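Local coordinates for flavin-nucleotide-binding protein (Mycobacterium smegmatis, PDB 4YBN) that binds FAD and heme in a split beta-barrel of the pyridoxamine 5'-phosphate oxidase family and is probably an oxidoreductase, at residues V186-A198 with L207-R219. Sequence-based numbering, arbitrary orientation.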
loop_
_atom_site.group_PDB
_atom_site.type_symbol
_atom_site.label_atom_id
_atom_site.label_comp_id
_atom_site.label_asym_id
_atom_site.label_seq_id
_atom_site.Cartn_x
_atom_site.Cartn_y
_atom_site.Cartn_z
ATOM N N VAL A 186 5.138 -15.812 8.402
ATOM C CA VAL A 186 4.135 -15.212 9.250
ATOM C C VAL A 186 3.168 -14.455 8.333
ATOM O O VAL A 186 3.566 -13.436 7.741
ATOM C CB VAL A 186 4.731 -14.249 10.219
ATOM C CG1 VAL A 186 3.675 -13.836 11.233
ATOM C CG2 VAL A 186 5.925 -14.901 10.918
ATOM N N PRO A 187 1.945 -14.979 8.157
ATOM C CA PRO A 187 0.975 -14.319 7.283
ATOM C C PRO A 187 0.523 -12.983 7.802
ATOM O O PRO A 187 0.583 -12.726 9.019
ATOM C CB PRO A 187 -0.228 -15.258 7.338
ATOM C CG PRO A 187 0.339 -16.562 7.759
ATOM C CD PRO A 187 1.342 -16.172 8.776
ATOM N N LEU A 188 0.063 -12.173 6.855
ATOM C CA LEU A 188 -0.553 -10.868 7.129
ATOM C C LEU A 188 -1.898 -10.827 6.439
ATOM O O LEU A 188 -2.038 -11.224 5.287
ATOM C CB LEU A 188 0.333 -9.739 6.642
ATOM C CG LEU A 188 1.574 -9.496 7.509
ATOM C CD1 LEU A 188 2.711 -8.793 6.792
ATOM C CD2 LEU A 188 1.237 -8.745 8.789
ATOM N N THR A 189 -2.910 -10.390 7.195
ATOM C CA THR A 189 -4.244 -10.198 6.643
ATOM C C THR A 189 -4.787 -8.862 7.125
ATOM O O THR A 189 -4.420 -8.367 8.177
ATOM C CB THR A 189 -5.220 -11.290 7.068
ATOM O OG1 THR A 189 -5.338 -11.288 8.485
ATOM C CG2 THR A 189 -4.715 -12.668 6.667
ATOM N N THR A 190 -5.672 -8.304 6.317
ATOM C CA THR A 190 -6.299 -7.059 6.621
ATOM C C THR A 190 -7.743 -7.374 6.756
ATOM O O THR A 190 -8.326 -8.014 5.893
ATOM C CB THR A 190 -5.956 -6.019 5.554
ATOM O OG1 THR A 190 -4.563 -5.702 5.695
ATOM C CG2 THR A 190 -6.748 -4.741 5.771
ATOM N N GLN A 191 -8.314 -6.978 7.899
ATOM C CA GLN A 191 -9.656 -7.327 8.260
ATOM C C GLN A 191 -10.488 -6.141 8.737
ATOM O O GLN A 191 -9.961 -5.250 9.383
ATOM C CB GLN A 191 -9.617 -8.372 9.363
ATOM C CG GLN A 191 -10.091 -9.718 8.844
ATOM C CD GLN A 191 -9.570 -10.818 9.722
ATOM O OE1 GLN A 191 -8.398 -11.202 9.621
ATOM N NE2 GLN A 191 -10.436 -11.322 10.618
ATOM N N TYR A 192 -11.782 -6.213 8.468
ATOM C CA TYR A 192 -12.743 -5.254 8.976
ATOM C C TYR A 192 -12.993 -5.530 10.483
ATOM O O TYR A 192 -13.179 -6.655 10.861
ATOM C CB TYR A 192 -14.068 -5.388 8.256
ATOM C CG TYR A 192 -14.095 -5.028 6.791
ATOM C CD1 TYR A 192 -13.975 -3.726 6.394
ATOM C CD2 TYR A 192 -14.223 -6.032 5.812
ATOM C CE1 TYR A 192 -13.982 -3.393 5.057
ATOM C CE2 TYR A 192 -14.242 -5.711 4.493
ATOM C CZ TYR A 192 -14.122 -4.387 4.126
ATOM O OH TYR A 192 -14.139 -4.078 2.764
ATOM N N GLY A 193 -12.945 -4.494 11.308
ATOM C CA GLY A 193 -13.393 -4.546 12.689
ATOM C C GLY A 193 -14.899 -4.326 12.844
ATOM O O GLY A 193 -15.623 -4.033 11.896
ATOM N N ALA A 194 -15.384 -4.525 14.076
ATOM C CA ALA A 194 -16.795 -4.261 14.389
ATOM C C ALA A 194 -17.055 -2.785 14.088
ATOM O O ALA A 194 -16.208 -1.938 14.405
ATOM C CB ALA A 194 -17.050 -4.545 15.893
ATOM N N PRO A 195 -18.189 -2.462 13.472
ATOM C CA PRO A 195 -18.403 -1.074 13.137
ATOM C C PRO A 195 -18.646 -0.154 14.298
ATOM O O PRO A 195 -19.191 -0.554 15.339
ATOM C CB PRO A 195 -19.607 -1.085 12.237
ATOM C CG PRO A 195 -19.764 -2.529 11.784
ATOM C CD PRO A 195 -19.269 -3.319 12.951
ATOM N N LEU A 196 -18.174 1.065 14.129
ATOM C CA LEU A 196 -18.332 2.111 15.170
ATOM C C LEU A 196 -19.380 3.098 14.719
ATOM O O LEU A 196 -19.225 3.738 13.698
ATOM C CB LEU A 196 -17.023 2.829 15.381
ATOM C CG LEU A 196 -15.855 1.911 15.776
ATOM C CD1 LEU A 196 -14.564 2.711 15.606
ATOM C CD2 LEU A 196 -15.976 1.406 17.198
ATOM N N THR A 197 -20.472 3.196 15.458
ATOM C CA THR A 197 -21.533 4.079 15.117
ATOM C C THR A 197 -21.218 5.558 15.444
ATOM O O THR A 197 -20.677 5.861 16.487
ATOM C CB THR A 197 -22.811 3.655 15.868
ATOM O OG1 THR A 197 -23.181 2.354 15.421
ATOM C CG2 THR A 197 -23.947 4.627 15.520
ATOM N N ALA A 198 -21.475 6.450 14.509
ATOM C CA ALA A 198 -21.220 7.872 14.719
ATOM C C ALA A 198 -22.104 8.441 15.861
ATOM O O ALA A 198 -23.274 8.041 16.029
ATOM C CB ALA A 198 -21.438 8.656 13.462
ATOM N N LEU A 207 -27.609 -1.484 11.687
ATOM C CA LEU A 207 -26.596 -1.440 10.631
ATOM C C LEU A 207 -27.287 -1.710 9.335
ATOM O O LEU A 207 -28.048 -2.624 9.271
ATOM C CB LEU A 207 -25.578 -2.504 10.788
ATOM C CG LEU A 207 -24.553 -2.459 11.867
ATOM C CD1 LEU A 207 -23.759 -3.745 11.775
ATOM C CD2 LEU A 207 -23.677 -1.218 11.734
ATOM N N PRO A 208 -26.931 -0.967 8.279
ATOM C CA PRO A 208 -27.440 -1.269 6.983
ATOM C C PRO A 208 -26.887 -2.551 6.415
ATOM O O PRO A 208 -25.824 -3.022 6.815
ATOM C CB PRO A 208 -27.012 -0.073 6.116
ATOM C CG PRO A 208 -26.330 0.905 6.962
ATOM C CD PRO A 208 -26.110 0.265 8.327
ATOM N N PRO A 209 -27.636 -3.194 5.499
ATOM C CA PRO A 209 -27.170 -4.512 5.046
ATOM C C PRO A 209 -25.824 -4.467 4.427
ATOM O O PRO A 209 -25.022 -5.357 4.648
ATOM C CB PRO A 209 -28.205 -4.897 3.976
ATOM C CG PRO A 209 -29.436 -4.249 4.483
ATOM C CD PRO A 209 -29.004 -2.909 5.030
ATOM N N SER A 210 -25.546 -3.398 3.688
ATOM C CA SER A 210 -24.263 -3.263 3.051
ATOM C C SER A 210 -23.154 -3.251 4.060
ATOM O O SER A 210 -22.080 -3.799 3.823
ATOM C CB SER A 210 -24.191 -1.977 2.235
ATOM O OG SER A 210 -24.269 -0.802 3.017
ATOM N N VAL A 211 -23.404 -2.637 5.205
ATOM C CA VAL A 211 -22.344 -2.548 6.160
ATOM C C VAL A 211 -22.240 -3.885 6.877
ATOM O O VAL A 211 -21.155 -4.259 7.293
ATOM C CB VAL A 211 -22.595 -1.464 7.174
ATOM C CG1 VAL A 211 -21.586 -1.514 8.309
ATOM C CG2 VAL A 211 -22.532 -0.126 6.501
ATOM N N ARG A 212 -23.341 -4.626 6.993
ATOM C CA ARG A 212 -23.305 -5.958 7.607
ATOM C C ARG A 212 -22.412 -6.898 6.831
ATOM O O ARG A 212 -21.705 -7.710 7.421
ATOM C CB ARG A 212 -24.716 -6.568 7.710
ATOM C CG ARG A 212 -25.680 -5.671 8.441
ATOM C CD ARG A 212 -26.910 -6.386 8.969
ATOM N NE ARG A 212 -27.675 -7.005 7.893
ATOM C CZ ARG A 212 -28.879 -6.604 7.510
ATOM N NH1 ARG A 212 -29.466 -5.566 8.103
ATOM N NH2 ARG A 212 -29.494 -7.229 6.513
ATOM N N GLY A 213 -22.379 -6.717 5.517
ATOM C CA GLY A 213 -21.411 -7.372 4.609
ATOM C C GLY A 213 -19.936 -7.077 4.764
ATOM O O GLY A 213 -19.065 -7.880 4.337
ATOM N N MET A 214 -19.608 -5.941 5.361
ATOM C CA MET A 214 -18.209 -5.527 5.520
ATOM C C MET A 214 -17.600 -6.271 6.709
ATOM O O MET A 214 -17.380 -5.733 7.769
ATOM C CB MET A 214 -18.130 -3.991 5.689
ATOM C CG MET A 214 -18.529 -3.301 4.384
ATOM S SD MET A 214 -18.709 -1.549 4.711
ATOM C CE MET A 214 -16.994 -1.057 4.601
ATOM N N THR A 215 -17.410 -7.567 6.507
ATOM C CA THR A 215 -16.836 -8.413 7.502
ATOM C C THR A 215 -15.848 -9.394 6.806
ATOM O O THR A 215 -15.965 -9.677 5.613
ATOM C CB THR A 215 -17.974 -9.161 8.237
ATOM O OG1 THR A 215 -17.493 -9.602 9.508
ATOM C CG2 THR A 215 -18.501 -10.331 7.382
ATOM N N GLY A 216 -14.916 -9.920 7.565
ATOM C CA GLY A 216 -13.850 -10.781 7.025
ATOM C C GLY A 216 -12.701 -9.942 6.511
ATOM O O GLY A 216 -12.493 -8.774 6.906
ATOM N N GLU A 217 -12.015 -10.511 5.544
ATOM C CA GLU A 217 -10.882 -9.868 4.967
ATOM C C GLU A 217 -11.294 -8.850 3.941
ATOM O O GLU A 217 -12.180 -9.026 3.118
ATOM C CB GLU A 217 -9.929 -10.871 4.345
ATOM C CG GLU A 217 -9.262 -11.761 5.367
ATOM C CD GLU A 217 -8.307 -12.764 4.735
ATOM O OE1 GLU A 217 -7.953 -12.640 3.542
ATOM O OE2 GLU A 217 -7.901 -13.683 5.448
ATOM N N LEU A 218 -10.612 -7.751 4.035
ATOM C CA LEU A 218 -10.845 -6.587 3.227
ATOM C C LEU A 218 -10.936 -6.984 1.783
ATOM O O LEU A 218 -10.032 -7.670 1.326
ATOM C CB LEU A 218 -9.638 -5.677 3.388
ATOM C CG LEU A 218 -9.365 -4.698 2.277
ATOM C CD1 LEU A 218 -10.413 -3.597 2.387
ATOM C CD2 LEU A 218 -7.911 -4.230 2.307
ATOM N N ARG A 219 -12.014 -6.562 1.081
ATOM C CA ARG A 219 -12.103 -6.692 -0.403
ATOM C C ARG A 219 -12.570 -5.370 -1.085
ATOM O O ARG A 219 -12.932 -4.404 -0.409
ATOM C CB ARG A 219 -12.906 -7.953 -0.847
ATOM C CG ARG A 219 -12.031 -9.215 -0.791
ATOM C CD ARG A 219 -12.480 -10.325 -1.706
ATOM N NE ARG A 219 -12.329 -10.125 -3.161
ATOM C CZ ARG A 219 -13.229 -10.541 -4.056
ATOM N NH1 ARG A 219 -14.366 -11.094 -3.639
ATOM N NH2 ARG A 219 -13.032 -10.374 -5.370
HETATM O O HOH W 1 -14.808 -8.826 9.815
HETATM O O HOH W 2 -17.539 -5.326 10.348
#
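Tyr192 and Met214 form the tight centre of this contact. Met214 CB sits 4.1 Å from the centroid of the Tyr192 ring, 5° off its normal, a CH-pi contact over one face. The Met214 chain bends at its thioether (chi3 82°), bringing CE to 3.8 Å from Tyr192 CE1. Leu218 meets the same tyrosine farther out, its side chain crossing the ring's at about a right angle, with CD1 3.8 Å from Tyr192 OH. Leu218 CD2 also lies alongside Thr190 CG2, both side chains pointing the same way. Two backbone bonds flank Gln191 and Glu217 in a single beta bridge: Leu218 N donates to Thr190 O (3.0 Å), and Tyr192 N to Gly216 O (3.1 Å).

On the solvent side the extended chain of the exposed Glu217 lays OE2 against Thr189 CG2 (3.6 Å), and water enters between the backbones: one molecule bridges Tyr192 O and Thr215 OG1. A second water donates to both Gly193 O and Met214 O where the backbones diverge. Beyond it, the ring carbons of Pro195 meet methyl groups of Leu207 and Val211, Pro195 CG lying 4.1 Å from Val211 CG1.

The returning C-terminal segment thus lies along the end of strand 184-192, which pairs with strand 78-91 and extends the sheet into the second subunit, where Thr190 OG1 bonds Thr190 OG1 of that chain. Short helix 209-212 packs against helix 134-137, with Ser210 OG hydrogen-bonded to Glu137, while Met214 reaches Ile131 and Leu218 reaches Pro33.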